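Local coordinates for protein CT263 (Chlamydia trachomatis, PDB 4QAS) that probably hydrolyses the N-glycosidic bond of a futalosine-pathway nucleoside, as an MTAN-type nucleosidase serving menaquinone synthesis, at residues 14-19 with 47-52; 76-81 with 160-165; 89-94 with 118-123; 131-136 with 165-170. The protein carries 1 engineered substitution. All blocks are in the same frame, centred on the assembly; numbering follows the deposited sequence. Where two conformers were deposited one is given.

All four contacts reach one mixed sheet. Interaction 2 is a buried part of it, pairing strands 71-80 and 158-167. Interaction 3 lies beside it, with centres about 8 Å apart: Tyr91 N is 2.8 Å from Lys162 O, so strand 90-99 flanks strand 158-167. Interaction 4 continues from interaction 2 beyond the shared Ser165, and there Ala80 N is 2.7 Å from Asn166 O. Interaction 1 joins interaction 2 through Glu18 OE2, 2.8 Å from Phe77 N. Interactions 1 and 4 do not touch, and their centres are about 23 Å apart. The engineered Asn166 marks the probable active-site end of strand 158-167, since MTAN-type nucleosidases use an aspartate as general acid.

Interaction 1: 14-19 with 47-52; sequences ADPAEA and VMVLKT
Asp15 caps the first turn of helix 16-25. Its CG stands between the backbone N and the carbonyl carbon (chi1 59°), which puts OD1 3.0 Å from Glu18 N, and the N-H meets it nearly along the C-O axis. The Glu18 side chain, extended at chi2, reaches back to the residue before the cap. Its OE1 takes the N-H of Ala14 at 2.8 Å, from above the carboxylate plane, while OE2 accepts from Phe77 N. Two side-chain bonds thus hold the turn before the helix.

Across the contact, Lys51 N donates to Ala14 O at 2.9 Å. The bond is bent (143° at the hydrogen), and the donor sits above the carbonyl plane. Val49 supplies the apolar part with both methyls. CG1, anti to the backbone N, presses on the main chain at 3.4 Å from Asp15 C and also meets Pro16 CD. CG2 touches Ala19 CB at 3.9 Å. Pro16 crosses Val49 at about a right angle, and its CD lies 3.3 Å from Lys51 O. Lys51 runs out extended, and its NZ bonds to Tyr55 O.

The arrangement is an N-capped strand-to-helix junction: strand 7-13 turns into helix 16-25 beside the C-terminal end of its parallel neighbour 43-49, as in the alpha/beta fold of nucleosidases and nucleoside phosphorylases.

Interaction 2: 76-81 with 160-165; sequences GFAGAA and MIKVSS
Strands 71-80 and 158-167 run parallel in the centre of the sheet, and in this contact their register sets Gly76 beside Lys162, Phe77 beside Val163 and Ala78 beside Ser164. Four backbone bonds form the ladder. Gly76 N donates to Ile161 O at 2.9 Å, and Val163 N returns to Gly76 O at 3.0 Å; both lie nearly along the C=O axis. Further on, Ala78 N bonds to Val163 O and Ser165 N to Ala78 O. In these two the donor stands above the carbonyl plane. The segments 76-80 and 160-165 cross at -48°.

One face carries Phe77 and Val163, side by side and pointing the same way. Phe77 CD1 touches Val163 CG1 at 3.8 Å. Ser165 also meets the Phe77 side chain, its CB 3.7 Å from Phe77 CB. Leu183 of helix 180-197 packs on Phe77 and Ser165.

The other face carries Lys162, whose CB lies 4.0 Å from Ala78 CB. Its chain is bent at chi2 (-77°), so CD and CE pass alongside Gly76, which has no side chain. NZ forms a salt bridge with Asp141 and a hydrogen bond with Asn74. It also donates to a water at 3.0 Å, which donates in turn to Phe77 O at 2.7 Å. Several acceptors thus hold this buried ammonium, probably keeping it charged.

Such a twisted parallel pair is part of the central sheet of the nucleoside phosphorylase-like fold, to which MTAN-type nucleosidases belong.

Interaction 3: 89-94 with 118-123; sequences KTYTIT and PLAQLT
The Tyr91 ring has Pro118 O at its edge, near the ring plane and 3.6 Å from CD2. The methyl of Ala120 comes to the same ring obliquely, its CB 3.7 Å from Tyr91 CD2. The torsion chi1 of -66° sets the ring here, with CG anti to the carbonyl carbon. Ile85, Pro86 and Leu139 also pack on this tyrosine. The Pro118 ring turns its CG to Thr90 O, and Lys89 reaches it tip to tip.

Beyond Tyr91, strand 90-99 pairs in parallel with strand 119-124. Thr92 N donates to Pro118 O at 2.9 Å. Ala120 N returns to Thr92 O through a bent N-H (138°), and Thr94 N donates to Ala120 O at 3.0 Å, in the carbonyl plane.

On one face Thr92 CG2 lies beside Leu119 CD2 at 3.7 Å. Thr92 OG1, anti to the backbone N, instead bonds to Ile114 N and Met160 O. The other face carries Ile93 and Ala120. Ile93 also crosses Leu122 obliquely, with CG2 3.7 Å from Leu122 CB. Thr94 sets CG2 against the Leu119 side chain. One water lies 2.8 Å from Thr94 OG1 and accepts from Gln121 NE2.

Backbone bonds and apolar contacts thus hold the buried part, while the polar ends of Thr94 and the exposed Gln121 meet through a water.

Interaction 4: 131-136 with 165-170; sequences DGFHEH and SNYTTR. Engineered in segment 165-170: Asn166 (natural residue Asp).
An inverse gamma turn centred on Thr168 ends strand 158-167, and the loop 131-136 docks on it. Gly132 is held through both its backbone N and its backbone O. Its N donates to Thr168 O at 2.8 Å, nearly along the C=O axis. Its O accepts from Thr168 OG1, also at 2.8 Å, with the hydroxyl above the carbonyl plane. Thr168 OG1 stands between the backbone N and carbonyl carbon, which brings it to Gly132. The positive phi of Gly132 (88°) suits glycine.

The Phe133 ring touches two residues. Tyr167 CD1 lies at its edge, 3.6 Å from Phe133 CE2. Thr169 CG2 comes obliquely to Phe133 CE1, also at 3.6 Å. The two aromatic planes meet obliquely at 43°. Tyr167 OH bonds to Ile85 O, and Thr169 OG1 bonds to Gly172 N.

The engineered Asn166 (Asp in nature) sits just before the turn. Its OD1 accepts from Ser165 OG at 2.8 Å, in the carbonyl plane. Its ND2 donates to Tyr167 O at 2.9 Å, from well above that carbonyl plane. Tyr167 O also takes a weak bond from Thr169 N. Because Tyr167 O can only accept, its bond supports nitrogen at that end of the amide, and it ties Asn166 to the turn that loop 131-136 grips.

Interaction 1: 14-19 with 47-52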
loop_
_atom_site.group_PDB
_atom_site.type_symbol
_atom_site.label_atom_id
_atom_site.label_comp_id
_atom_site.label_asym_id
_atom_site.label_seq_id
_atom_site.Cartn_x
_atom_site.Cartn_y
_atom_site.Cartn_z
ATOM N N ALA A 14 -17.868 3.895 -0.160
ATOM C CA ALA A 14 -19.251 3.920 0.284
ATOM C C ALA A 14 -19.371 3.889 1.795
ATOM O O ALA A 14 -20.293 4.485 2.346
ATOM C CB ALA A 14 -20.044 2.746 -0.317
ATOM N N ASP A 15 -18.465 3.194 2.478
ATOM C CA ASP A 15 -18.599 3.034 3.916
ATOM C C ASP A 15 -17.224 2.853 4.541
ATOM O O ASP A 15 -16.217 2.693 3.839
ATOM C CB ASP A 15 -19.562 1.890 4.279
ATOM C CG ASP A 15 -19.128 0.551 3.721
ATOM O OD1 ASP A 15 -17.931 0.209 3.811
ATOM O OD2 ASP A 15 -19.992 -0.184 3.173
ATOM N N PRO A 16 -17.142 2.919 5.871
ATOM C CA PRO A 16 -15.817 2.840 6.511
ATOM C C PRO A 16 -15.094 1.527 6.306
ATOM O O PRO A 16 -13.856 1.523 6.229
ATOM C CB PRO A 16 -16.145 3.026 7.992
ATOM C CG PRO A 16 -17.374 3.860 8.001
ATOM C CD PRO A 16 -18.173 3.349 6.832
ATOM N N ALA A 17 -15.819 0.407 6.227
ATOM C CA ALA A 17 -15.162 -0.879 6.024
ATOM C C ALA A 17 -14.432 -0.898 4.703
ATOM O O ALA A 17 -13.313 -1.418 4.605
ATOM C CB ALA A 17 -16.180 -2.016 6.089
ATOM N N GLU A 18 -15.033 -0.342 3.661
ATOM C CA GLU A 18 -14.346 -0.325 2.383
ATOM C C GLU A 18 -13.065 0.488 2.475
ATOM O O GLU A 18 -12.060 0.120 1.875
ATOM C CB GLU A 18 -15.239 0.259 1.287
ATOM C CG GLU A 18 -16.430 -0.619 0.843
ATOM C CD GLU A 18 -17.266 0.003 -0.267
ATOM O OE1 GLU A 18 -17.148 1.227 -0.524
ATOM O OE2 GLU A 18 -18.088 -0.702 -0.885
ATOM N N ALA A 19 -13.128 1.638 3.145
ATOM C CA ALA A 19 -12.034 2.599 3.188
ATOM C C ALA A 19 -10.886 2.176 4.082
ATOM O O ALA A 19 -9.779 2.709 3.915
ATOM C CB ALA A 19 -12.578 3.937 3.655
ATOM N N VAL A 47 -9.799 11.609 0.786
ATOM C CA VAL A 47 -10.700 10.465 0.902
ATOM C C VAL A 47 -12.013 10.928 1.487
ATOM O O VAL A 47 -12.032 11.566 2.543
ATOM C CB VAL A 47 -10.097 9.362 1.789
ATOM C CG1 VAL A 47 -11.071 8.200 1.909
ATOM C CG2 VAL A 47 -8.817 8.878 1.200
ATOM N N MET A 48 -13.110 10.569 0.825
ATOM C CA MET A 48 -14.455 10.749 1.353
ATOM C C MET A 48 -15.146 9.408 1.506
ATOM O O MET A 48 -15.020 8.530 0.658
ATOM C CB MET A 48 -15.244 11.629 0.426
ATOM C CG MET A 48 -14.709 13.027 0.487
ATOM S SD MET A 48 -15.534 14.179 -0.600
ATOM C CE MET A 48 -14.554 15.657 -0.332
ATOM N N VAL A 49 -15.880 9.270 2.595
ATOM C CA VAL A 49 -16.650 8.070 2.906
ATOM C C VAL A 49 -18.119 8.491 2.937
ATOM O O VAL A 49 -18.505 9.359 3.732
ATOM C CB VAL A 49 -16.215 7.480 4.253
ATOM C CG1 VAL A 49 -17.023 6.214 4.555
ATOM C CG2 VAL A 49 -14.733 7.166 4.244
ATOM N N LEU A 50 -18.942 7.894 2.069
ATOM C CA LEU A 50 -20.293 8.420 1.855
ATOM C C LEU A 50 -21.206 8.181 3.047
ATOM O O LEU A 50 -21.961 9.065 3.438
ATOM C CB LEU A 50 -20.924 7.824 0.593
ATOM C CG LEU A 50 -20.183 8.155 -0.700
ATOM C CD1 LEU A 50 -20.889 7.522 -1.875
ATOM C CD2 LEU A 50 -20.080 9.668 -0.909
ATOM N N LYS A 51 -21.187 6.987 3.605
ATOM C CA LYS A 51 -22.124 6.602 4.656
ATOM C C LYS A 51 -21.314 6.249 5.893
ATOM O O LYS A 51 -20.798 5.135 5.995
ATOM C CB LYS A 51 -22.959 5.420 4.193
ATOM C CG LYS A 51 -24.019 5.003 5.185
ATOM C CD LYS A 51 -24.754 3.766 4.718
ATOM C CE LYS A 51 -25.574 3.171 5.842
ATOM N NZ LYS A 51 -26.261 1.924 5.420
ATOM N N THR A 52 -21.165 7.204 6.808
ATOM C CA THR A 52 -20.544 6.948 8.103
ATOM C C THR A 52 -21.569 6.847 9.216
ATOM O O THR A 52 -21.251 6.320 10.287
ATOM C CB THR A 52 -19.512 8.036 8.444
ATOM O OG1 THR A 52 -20.144 9.325 8.504
ATOM C CG2 THR A 52 -18.395 8.060 7.407
#

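Interaction 2: 76-81 with 160-165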
loop_
_atom_site.group_PDB
_atom_site.type_symbol
_atom_site.label_atom_id
_atom_site.label_comp_id
_atom_site.label_asym_id
_atom_site.label_seq_id
_atom_site.Cartn_x
_atom_site.Cartn_y
_atom_site.Cartn_z
ATOM N N GLY A 76 -14.687 0.087 -4.059
ATOM C CA GLY A 76 -15.643 -0.504 -3.141
ATOM C C GLY A 76 -15.851 -1.986 -3.379
ATOM O O GLY A 76 -15.230 -2.601 -4.246
ATOM N N PHE A 77 -16.692 -2.541 -2.523
ATOM C CA PHE A 77 -17.127 -3.930 -2.620
ATOM C C PHE A 77 -18.269 -4.044 -3.625
ATOM O O PHE A 77 -19.088 -3.148 -3.767
ATOM C CB PHE A 77 -17.661 -4.421 -1.269
ATOM C CG PHE A 77 -16.718 -4.243 -0.087
ATOM C CD1 PHE A 77 -15.350 -4.096 -0.245
ATOM C CD2 PHE A 77 -17.229 -4.267 1.191
ATOM C CE1 PHE A 77 -14.517 -3.938 0.866
ATOM C CE2 PHE A 77 -16.386 -4.120 2.298
ATOM C CZ PHE A 77 -15.059 -3.965 2.132
ATOM N N ALA A 78 -18.347 -5.188 -4.304
ATOM C CA ALA A 78 -19.477 -5.455 -5.172
ATOM C C ALA A 78 -19.836 -6.931 -5.106
ATOM O O ALA A 78 -18.960 -7.790 -5.170
ATOM C CB ALA A 78 -19.204 -5.051 -6.633
ATOM N N GLY A 79 -21.132 -7.191 -5.041
ATOM C CA GLY A 79 -21.615 -8.554 -5.166
ATOM C C GLY A 79 -21.393 -9.096 -6.563
ATOM O O GLY A 79 -21.420 -8.366 -7.548
ATOM N N ALA A 80 -21.200 -10.411 -6.663
ATOM C CA ALA A 80 -21.094 -11.102 -7.943
ATOM C C ALA A 80 -22.396 -11.833 -8.218
ATOM O O ALA A 80 -22.794 -12.724 -7.447
ATOM C CB ALA A 80 -19.941 -12.090 -7.903
ATOM N N ALA A 81 -23.044 -11.478 -9.320
ATOM C CA ALA A 81 -24.312 -12.065 -9.706
ATOM C C ALA A 81 -24.159 -13.104 -10.813
ATOM O O ALA A 81 -25.172 -13.602 -11.329
ATOM C CB ALA A 81 -25.270 -10.945 -10.149
ATOM N N MET A 160 -13.360 3.377 -11.415
ATOM C CA MET A 160 -13.908 2.521 -10.383
ATOM C C MET A 160 -13.091 1.263 -10.240
ATOM O O MET A 160 -12.700 0.659 -11.227
ATOM C CB MET A 160 -15.299 2.072 -10.751
ATOM C CG MET A 160 -16.338 3.030 -10.380
ATOM S SD MET A 160 -17.930 2.446 -10.837
ATOM C CE MET A 160 -18.840 3.983 -10.840
ATOM N N ILE A 161 -12.845 0.905 -9.002
ATOM C CA ILE A 161 -12.244 -0.364 -8.603
ATOM C C ILE A 161 -13.297 -1.066 -7.761
ATOM O O ILE A 161 -13.772 -0.509 -6.770
ATOM C CB ILE A 161 -10.995 -0.151 -7.741
ATOM C CG1 ILE A 161 -9.936 0.635 -8.506
ATOM C CG2 ILE A 161 -10.430 -1.487 -7.299
ATOM C CD1 ILE A 161 -8.794 1.170 -7.636
ATOM N N LYS A 162 -13.666 -2.279 -8.154
ATOM C CA LYS A 162 -14.635 -3.054 -7.398
ATOM C C LYS A 162 -14.057 -4.435 -7.146
ATOM O O LYS A 162 -13.617 -5.101 -8.075
ATOM C CB LYS A 162 -15.974 -3.150 -8.124
ATOM C CG LYS A 162 -16.632 -1.783 -8.329
ATOM C CD LYS A 162 -17.298 -1.223 -7.075
ATOM C CE LYS A 162 -17.491 0.303 -7.161
ATOM N NZ LYS A 162 -18.400 0.833 -6.133
ATOM N N VAL A 163 -14.095 -4.853 -5.882
ATOM C CA VAL A 163 -13.645 -6.189 -5.493
ATOM C C VAL A 163 -14.874 -7.043 -5.222
ATOM O O VAL A 163 -15.791 -6.613 -4.533
ATOM C CB VAL A 163 -12.686 -6.154 -4.291
ATOM C CG1 VAL A 163 -13.323 -5.597 -3.069
ATOM C CG2 VAL A 163 -12.130 -7.549 -4.017
ATOM N N SER A 164 -14.904 -8.233 -5.816
ATOM C CA SER A 164 -16.036 -9.145 -5.631
ATOM C C SER A 164 -16.086 -9.640 -4.190
ATOM O O SER A 164 -15.140 -10.275 -3.693
ATOM C CB SER A 164 -15.928 -10.289 -6.618
ATOM O OG SER A 164 -14.640 -10.831 -6.584
ATOM N N SER A 165 -17.175 -9.308 -3.498
ATOM C CA SER A 165 -17.254 -9.461 -2.062
ATOM C C SER A 165 -18.111 -10.618 -1.593
ATOM O O SER A 165 -17.994 -11.005 -0.433
ATOM C CB SER A 165 -17.763 -8.165 -1.433
ATOM O OG SER A 165 -19.021 -7.781 -1.937
HETATM O O HOH W 1 -19.130 -0.494 -3.517
#

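Interaction 3: 89-94 with 118-123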
loop_
_atom_site.group_PDB
_atom_site.type_symbol
_atom_site.label_atom_id
_atom_site.label_comp_id
_atom_site.label_asym_id
_atom_site.label_seq_id
_atom_site.Cartn_x
_atom_site.Cartn_y
_atom_site.Cartn_z
ATOM N N LYS A 89 -11.625 -10.834 -6.020
ATOM C CA LYS A 89 -10.944 -10.419 -7.240
ATOM C C LYS A 89 -11.275 -8.960 -7.530
ATOM O O LYS A 89 -12.434 -8.546 -7.452
ATOM C CB LYS A 89 -11.359 -11.288 -8.419
ATOM C CG LYS A 89 -10.635 -10.975 -9.702
ATOM C CD LYS A 89 -10.814 -12.042 -10.740
ATOM C CE LYS A 89 -10.190 -11.636 -12.038
ATOM N NZ LYS A 89 -8.714 -11.557 -11.951
ATOM N N THR A 90 -10.264 -8.185 -7.882
ATOM C CA THR A 90 -10.399 -6.763 -8.118
ATOM C C THR A 90 -10.572 -6.508 -9.605
ATOM O O THR A 90 -9.786 -7.002 -10.414
ATOM C CB THR A 90 -9.148 -6.068 -7.600
ATOM O OG1 THR A 90 -8.895 -6.536 -6.267
ATOM C CG2 THR A 90 -9.330 -4.571 -7.652
ATOM N N TYR A 91 -11.595 -5.742 -9.954
ATOM C CA TYR A 91 -11.889 -5.366 -11.322
ATOM C C TYR A 91 -11.902 -3.855 -11.434
ATOM O O TYR A 91 -12.125 -3.141 -10.457
ATOM C CB TYR A 91 -13.274 -5.868 -11.726
ATOM C CG TYR A 91 -13.396 -7.351 -11.795
ATOM C CD1 TYR A 91 -13.752 -8.107 -10.691
ATOM C CD2 TYR A 91 -13.195 -8.022 -13.001
ATOM C CE1 TYR A 91 -13.895 -9.468 -10.773
ATOM C CE2 TYR A 91 -13.347 -9.392 -13.095
ATOM C CZ TYR A 91 -13.690 -10.122 -11.971
ATOM O OH TYR A 91 -13.855 -11.499 -12.003
ATOM N N THR A 92 -11.677 -3.400 -12.659
ATOM C CA THR A 92 -12.010 -2.039 -13.039
ATOM C C THR A 92 -13.264 -2.052 -13.893
ATOM O O THR A 92 -13.524 -3.009 -14.611
ATOM C CB THR A 92 -10.835 -1.337 -13.740
ATOM O OG1 THR A 92 -11.163 0.060 -13.872
ATOM C CG2 THR A 92 -10.481 -1.951 -15.065
ATOM N N ILE A 93 -14.053 -1.007 -13.788
ATOM C CA ILE A 93 -15.380 -0.949 -14.416
ATOM C C ILE A 93 -15.332 -0.193 -15.735
ATOM O O ILE A 93 -14.711 0.879 -15.846
ATOM C CB ILE A 93 -16.371 -0.317 -13.434
ATOM C CG1 ILE A 93 -16.365 -1.083 -12.115
ATOM C CG2 ILE A 93 -17.745 -0.211 -14.052
ATOM C CD1 ILE A 93 -16.638 -2.597 -12.247
ATOM N N THR A 94 -16.005 -0.738 -16.752
ATOM C CA THR A 94 -16.099 -0.077 -18.045
ATOM C C THR A 94 -17.344 0.780 -18.138
ATOM O O THR A 94 -17.296 1.877 -18.699
ATOM C CB THR A 94 -16.090 -1.128 -19.155
ATOM O OG1 THR A 94 -17.141 -2.076 -18.927
ATOM C CG2 THR A 94 -14.756 -1.869 -19.150
ATOM N N PRO A 118 -8.529 -6.221 -14.662
ATOM C CA PRO A 118 -9.490 -6.840 -15.572
ATOM C C PRO A 118 -10.798 -6.083 -15.592
ATOM O O PRO A 118 -11.208 -5.467 -14.610
ATOM C CB PRO A 118 -9.671 -8.244 -14.998
ATOM C CG PRO A 118 -9.359 -8.089 -13.553
ATOM C CD PRO A 118 -8.332 -7.021 -13.439
ATOM N N LEU A 119 -11.462 -6.150 -16.743
ATOM C CA LEU A 119 -12.641 -5.339 -17.002
ATOM C C LEU A 119 -13.908 -6.036 -16.525
ATOM O O LEU A 119 -14.065 -7.257 -16.678
ATOM C CB LEU A 119 -12.736 -5.059 -18.500
ATOM C CG LEU A 119 -11.494 -4.468 -19.171
ATOM C CD1 LEU A 119 -11.724 -4.276 -20.661
ATOM C CD2 LEU A 119 -11.126 -3.164 -18.515
ATOM N N ALA A 120 -14.859 -5.243 -16.038
ATOM C CA ALA A 120 -16.178 -5.753 -15.677
ATOM C C ALA A 120 -17.210 -4.646 -15.819
ATOM O O ALA A 120 -16.885 -3.451 -15.789
ATOM C CB ALA A 120 -16.229 -6.285 -14.245
ATOM N N GLN A 121 -18.467 -5.056 -15.925
ATOM C CA GLN A 121 -19.611 -4.150 -15.907
ATOM C C GLN A 121 -20.251 -4.169 -14.535
ATOM O O GLN A 121 -20.215 -5.184 -13.827
ATOM C CB GLN A 121 -20.653 -4.571 -16.932
ATOM C CG GLN A 121 -20.194 -4.330 -18.373
ATOM C CD GLN A 121 -21.226 -4.744 -19.411
ATOM O OE1 GLN A 121 -21.938 -5.732 -19.236
ATOM N NE2 GLN A 121 -21.306 -3.984 -20.503
ATOM N N LEU A 122 -20.778 -3.015 -14.132
ATOM C CA LEU A 122 -21.318 -2.800 -12.793
ATOM C C LEU A 122 -22.762 -2.347 -12.929
ATOM O O LEU A 122 -23.086 -1.539 -13.799
ATOM C CB LEU A 122 -20.534 -1.716 -12.097
ATOM C CG LEU A 122 -20.947 -1.389 -10.666
ATOM C CD1 LEU A 122 -20.776 -2.602 -9.729
ATOM C CD2 LEU A 122 -20.157 -0.223 -10.191
ATOM N N THR A 123 -23.636 -2.885 -12.086
ATOM C CA THR A 123 -24.987 -2.385 -11.918
ATOM C C THR A 123 -25.134 -1.918 -10.488
ATOM O O THR A 123 -24.722 -2.624 -9.569
ATOM C CB THR A 123 -26.004 -3.470 -12.196
ATOM O OG1 THR A 123 -25.887 -3.859 -13.559
ATOM C CG2 THR A 123 -27.419 -2.978 -11.979
HETATM O O HOH W 2 -19.409 -1.594 -20.508
#

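Interaction 4: 131-136 with 165-170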
loop_
_atom_site.group_PDB
_atom_site.type_symbol
_atom_site.label_atom_id
_atom_site.label_comp_id
_atom_site.label_asym_id
_atom_site.label_seq_id
_atom_site.Cartn_x
_atom_site.Cartn_y
_atom_site.Cartn_z
ATOM N N ASP A 131 -31.082 -11.791 -4.821
ATOM C CA ASP A 131 -32.031 -12.406 -5.743
ATOM C C ASP A 131 -31.504 -13.675 -6.385
ATOM O O ASP A 131 -32.214 -14.275 -7.199
ATOM C CB ASP A 131 -32.307 -11.430 -6.879
ATOM C CG ASP A 131 -33.723 -10.922 -6.892
ATOM O OD1 ASP A 131 -34.193 -10.452 -5.838
ATOM O OD2 ASP A 131 -34.361 -10.983 -7.964
ATOM N N GLY A 132 -30.292 -14.083 -6.064
ATOM C CA GLY A 132 -29.638 -15.113 -6.827
ATOM C C GLY A 132 -28.862 -14.553 -8.001
ATOM O O GLY A 132 -28.454 -13.387 -8.054
ATOM N N PHE A 133 -28.638 -15.436 -8.958
ATOM C CA PHE A 133 -27.738 -15.190 -10.065
ATOM C C PHE A 133 -28.556 -14.788 -11.278
ATOM O O PHE A 133 -29.673 -15.275 -11.471
ATOM C CB PHE A 133 -26.931 -16.456 -10.343
ATOM C CG PHE A 133 -26.032 -16.852 -9.201
ATOM C CD1 PHE A 133 -26.485 -17.661 -8.182
ATOM C CD2 PHE A 133 -24.739 -16.380 -9.134
ATOM C CE1 PHE A 133 -25.661 -18.014 -7.134
ATOM C CE2 PHE A 133 -23.901 -16.751 -8.084
ATOM C CZ PHE A 133 -24.371 -17.560 -7.090
ATOM N N HIS A 134 -28.020 -13.865 -12.069
ATOM C CA HIS A 134 -28.747 -13.323 -13.206
ATOM C C HIS A 134 -27.875 -13.398 -14.444
ATOM O O HIS A 134 -26.669 -13.124 -14.388
ATOM C CB HIS A 134 -29.166 -11.876 -12.959
ATOM C CG HIS A 134 -29.947 -11.675 -11.699
ATOM N ND1 HIS A 134 -31.292 -11.956 -11.607
ATOM C CD2 HIS A 134 -29.574 -11.212 -10.482
ATOM C CE1 HIS A 134 -31.714 -11.675 -10.386
ATOM N NE2 HIS A 134 -30.693 -11.220 -9.686
ATOM N N GLU A 135 -28.510 -13.749 -15.564
ATOM C CA GLU A 135 -27.782 -13.962 -16.807
ATOM C C GLU A 135 -27.084 -12.693 -17.279
ATOM O O GLU A 135 -26.015 -12.771 -17.895
ATOM C CB GLU A 135 -28.745 -14.476 -17.881
ATOM N N HIS A 136 -27.650 -11.523 -16.984
ATOM C CA HIS A 136 -27.211 -10.270 -17.586
ATOM C C HIS A 136 -26.504 -9.336 -16.611
ATOM O O HIS A 136 -26.204 -8.195 -16.978
ATOM C CB HIS A 136 -28.402 -9.551 -18.229
ATOM N N SER A 165 -17.175 -9.308 -3.498
ATOM C CA SER A 165 -17.254 -9.461 -2.062
ATOM C C SER A 165 -18.111 -10.618 -1.593
ATOM O O SER A 165 -17.994 -11.005 -0.433
ATOM C CB SER A 165 -17.763 -8.165 -1.433
ATOM O OG SER A 165 -19.021 -7.781 -1.937
ATOM N N ASN A 166 -18.971 -11.151 -2.453
ATOM C CA ASN A 166 -19.947 -12.164 -2.081
ATOM C C ASN A 166 -20.763 -12.475 -3.313
ATOM O O ASN A 166 -20.826 -11.667 -4.250
ATOM C CB ASN A 166 -20.883 -11.661 -0.994
ATOM C CG ASN A 166 -21.725 -10.466 -1.434
ATOM O OD1 ASN A 166 -21.245 -9.327 -1.450
ATOM N ND2 ASN A 166 -22.986 -10.702 -1.774
ATOM N N TYR A 167 -21.368 -13.664 -3.330
ATOM C CA TYR A 167 -22.382 -13.979 -4.315
ATOM C C TYR A 167 -23.724 -13.431 -3.843
ATOM O O TYR A 167 -23.989 -13.320 -2.641
ATOM C CB TYR A 167 -22.445 -15.495 -4.604
ATOM C CG TYR A 167 -21.177 -15.924 -5.285
ATOM C CD1 TYR A 167 -20.871 -15.429 -6.554
ATOM C CD2 TYR A 167 -20.255 -16.751 -4.662
ATOM C CE1 TYR A 167 -19.696 -15.746 -7.182
ATOM C CE2 TYR A 167 -19.053 -17.072 -5.283
ATOM C CZ TYR A 167 -18.778 -16.550 -6.542
ATOM O OH TYR A 167 -17.565 -16.861 -7.123
ATOM N N THR A 168 -24.564 -13.070 -4.798
ATOM C CA THR A 168 -25.770 -12.296 -4.517
ATOM C C THR A 168 -26.938 -13.201 -4.116
ATOM O O THR A 168 -27.986 -13.204 -4.745
ATOM C CB THR A 168 -26.106 -11.418 -5.722
ATOM O OG1 THR A 168 -26.133 -12.216 -6.917
ATOM C CG2 THR A 168 -25.082 -10.290 -5.910
ATOM N N THR A 169 -26.745 -13.959 -3.029
ATOM C CA THR A 169 -27.770 -14.840 -2.475
ATOM C C THR A 169 -27.854 -14.625 -0.970
ATOM O O THR A 169 -26.994 -13.980 -0.365
ATOM C CB THR A 169 -27.410 -16.307 -2.721
ATOM O OG1 THR A 169 -26.255 -16.632 -1.949
ATOM C CG2 THR A 169 -27.135 -16.579 -4.191
ATOM N N ARG A 170 -28.897 -15.189 -0.351
ATOM C CA ARG A 170 -29.011 -15.117 1.103
ATOM C C ARG A 170 -27.811 -15.774 1.776
ATOM O O ARG A 170 -27.142 -15.160 2.622
ATOM C CB ARG A 170 -30.316 -15.774 1.564
#